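Local atomic coordinates of competence/damage-inducible protein CinA (Agrobacterium tumefaciens, PDB entry 2A9S), a protein that is of uncharacterised function but belongs to the CinA competence/damage-inducible family, whose relatives include nicotinamide mononucleotide deamidases. Residues S33-L38 / V104-I109. Residues are numbered along the deposited sequence; the frame is centred on the assembly and turned at random.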
loop_
_atom_site.group_PDB
_atom_site.type_symbol
_atom_site.label_atom_id
_atom_site.label_comp_id
_atom_site.label_asym_id
_atom_site.label_seq_id
_atom_site.Cartn_x
_atom_site.Cartn_y
_atom_site.Cartn_z
ATOM N N SER A 33 -0.431 -8.691 0.453
ATOM C CA SER A 33 -0.671 -9.319 -0.813
ATOM C C SER A 33 -2.154 -8.985 -1.159
ATOM O O SER A 33 -2.442 -7.950 -1.849
ATOM C CB SER A 33 -0.291 -10.803 -0.686
ATOM O OG SER A 33 -0.265 -11.490 -1.937
ATOM N N CYS A 34 -3.065 -9.770 -0.588
ATOM C CA CYS A 34 -4.480 -9.737 -0.958
ATOM C C CYS A 34 -5.221 -8.426 -0.674
ATOM O O CYS A 34 -6.157 -8.123 -1.403
ATOM C CB CYS A 34 -5.221 -10.905 -0.318
ATOM S SG CYS A 34 -5.082 -10.937 1.465
ATOM N N THR A 35 -4.801 -7.663 0.351
ATOM C CA THR A 35 -5.456 -6.363 0.693
ATOM C C THR A 35 -4.946 -5.203 -0.153
ATOM O O THR A 35 -5.507 -4.108 -0.126
ATOM C CB THR A 35 -5.244 -5.965 2.175
ATOM O OG1 THR A 35 -3.846 -6.094 2.512
ATOM C CG2 THR A 35 -6.103 -6.845 3.114
ATOM N N GLY A 36 -3.872 -5.441 -0.889
ATOM C CA GLY A 36 -3.389 -4.502 -1.931
ATOM C C GLY A 36 -3.012 -3.082 -1.480
ATOM O O GLY A 36 -2.965 -2.159 -2.306
ATOM N N GLY A 37 -2.733 -2.905 -0.188
ATOM C CA GLY A 37 -2.382 -1.588 0.346
ATOM C C GLY A 37 -3.425 -1.009 1.299
ATOM O O GLY A 37 -3.179 0.037 1.904
ATOM N N LEU A 38 -4.596 -1.653 1.410
ATOM C CA LEU A 38 -5.676 -1.139 2.261
ATOM C C LEU A 38 -5.359 -1.182 3.752
ATOM O O LEU A 38 -5.989 -0.452 4.506
ATOM C CB LEU A 38 -7.001 -1.864 2.019
ATOM C CG LEU A 38 -7.551 -1.741 0.598
ATOM C CD1 LEU A 38 -8.893 -2.517 0.461
ATOM C CD2 LEU A 38 -7.707 -0.250 0.235
ATOM N N VAL A 104 3.028 -6.357 10.212
ATOM C CA VAL A 104 1.907 -7.262 9.965
ATOM C C VAL A 104 1.942 -7.628 8.486
ATOM O O VAL A 104 2.126 -6.745 7.631
ATOM C CB VAL A 104 0.526 -6.634 10.373
ATOM C CG1 VAL A 104 0.274 -5.280 9.654
ATOM C CG2 VAL A 104 -0.643 -7.690 10.197
ATOM N N ALA A 105 1.725 -8.918 8.202
ATOM C CA ALA A 105 1.774 -9.459 6.845
ATOM C C ALA A 105 0.505 -10.259 6.559
ATOM O O ALA A 105 0.040 -10.993 7.431
ATOM C CB ALA A 105 3.000 -10.375 6.691
ATOM N N VAL A 106 -0.043 -10.114 5.360
ATOM C CA VAL A 106 -1.251 -10.877 4.985
ATOM C C VAL A 106 -1.079 -11.467 3.597
ATOM O O VAL A 106 -0.544 -10.791 2.679
ATOM C CB VAL A 106 -2.574 -10.028 5.082
ATOM C CG1 VAL A 106 -2.756 -9.460 6.495
ATOM C CG2 VAL A 106 -2.631 -8.896 4.028
ATOM N N THR A 107 -1.512 -12.729 3.435
ATOM C CA THR A 107 -1.497 -13.363 2.132
ATOM C C THR A 107 -2.756 -14.235 2.045
ATOM O O THR A 107 -3.009 -15.056 2.954
ATOM C CB THR A 107 -0.208 -14.210 1.853
ATOM O OG1 THR A 107 -0.320 -14.807 0.553
ATOM C CG2 THR A 107 0.028 -15.293 2.894
ATOM N N GLY A 108 -3.577 -13.987 1.026
ATOM C CA GLY A 108 -4.844 -14.735 0.937
ATOM C C GLY A 108 -5.476 -14.703 -0.432
ATOM O O GLY A 108 -4.865 -14.191 -1.393
ATOM N N ILE A 109 -6.708 -15.239 -0.499
ATOM C CA ILE A 109 -7.452 -15.338 -1.746
ATOM C C ILE A 109 -8.725 -14.512 -1.642
ATOM O O ILE A 109 -9.690 -14.946 -1.021
ATOM C CB ILE A 109 -7.823 -16.803 -2.080
ATOM C CG1 ILE A 109 -6.551 -17.651 -2.069
ATOM C CG2 ILE A 109 -8.536 -16.852 -3.418
ATOM C CD1 ILE A 109 -6.795 -19.174 -2.057
HETATM O O HOH W 1 -1.641 -13.665 -1.416
#
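Ser33 hydrogen-bonds through its backbone N to Val106 O at 3.1 Å, a bond bent to 144° at the hydrogen, and so carries the pairing of two parallel strands one step into the loop that follows strand 28-32. Ser33 OG, anti to its own N (chi1 -170°), lies 2.6 Å from a water. That water donates to Thr107 OG1, also at 2.6 Å, and more distantly to Gly108 O, bridging Ser33 OG and Thr107 OG1, which lie 4.1 Å apart. Lys65 also bonds Ser33 OG, and Thr107 OG1 has a further partner in Ala81 O.

At Cys34 the chain leaves the strand direction in a type I turn, closed by Gly36 N on Ser33 O. Cys34 SG, turned between its own backbone N and carbonyl carbon (chi1 57°), comes to 3.4 Å from Gly108 N, where the glycine lets sulfur lie close against bare backbone. The side chain of Thr35 then crosses that of Val106 at about a right angle, Thr35 OG1 3.4 Å from Val106 CG2, while that hydroxyl bonds Glu32. Gly36 and Gly37, both with positive phi, are the central residues of a type I' turn from Thr35 to Leu38, and Gly37 is the N-cap of helix 38-43.

The whole illustrates a strand-to-helix connection at the carboxyl ends of two neighbouring inner strands: strand 102-108 runs between strands 28-32 and 123-130, helix 84-96 packs on Thr107, and helix 147-167 touches Thr35 and Leu38.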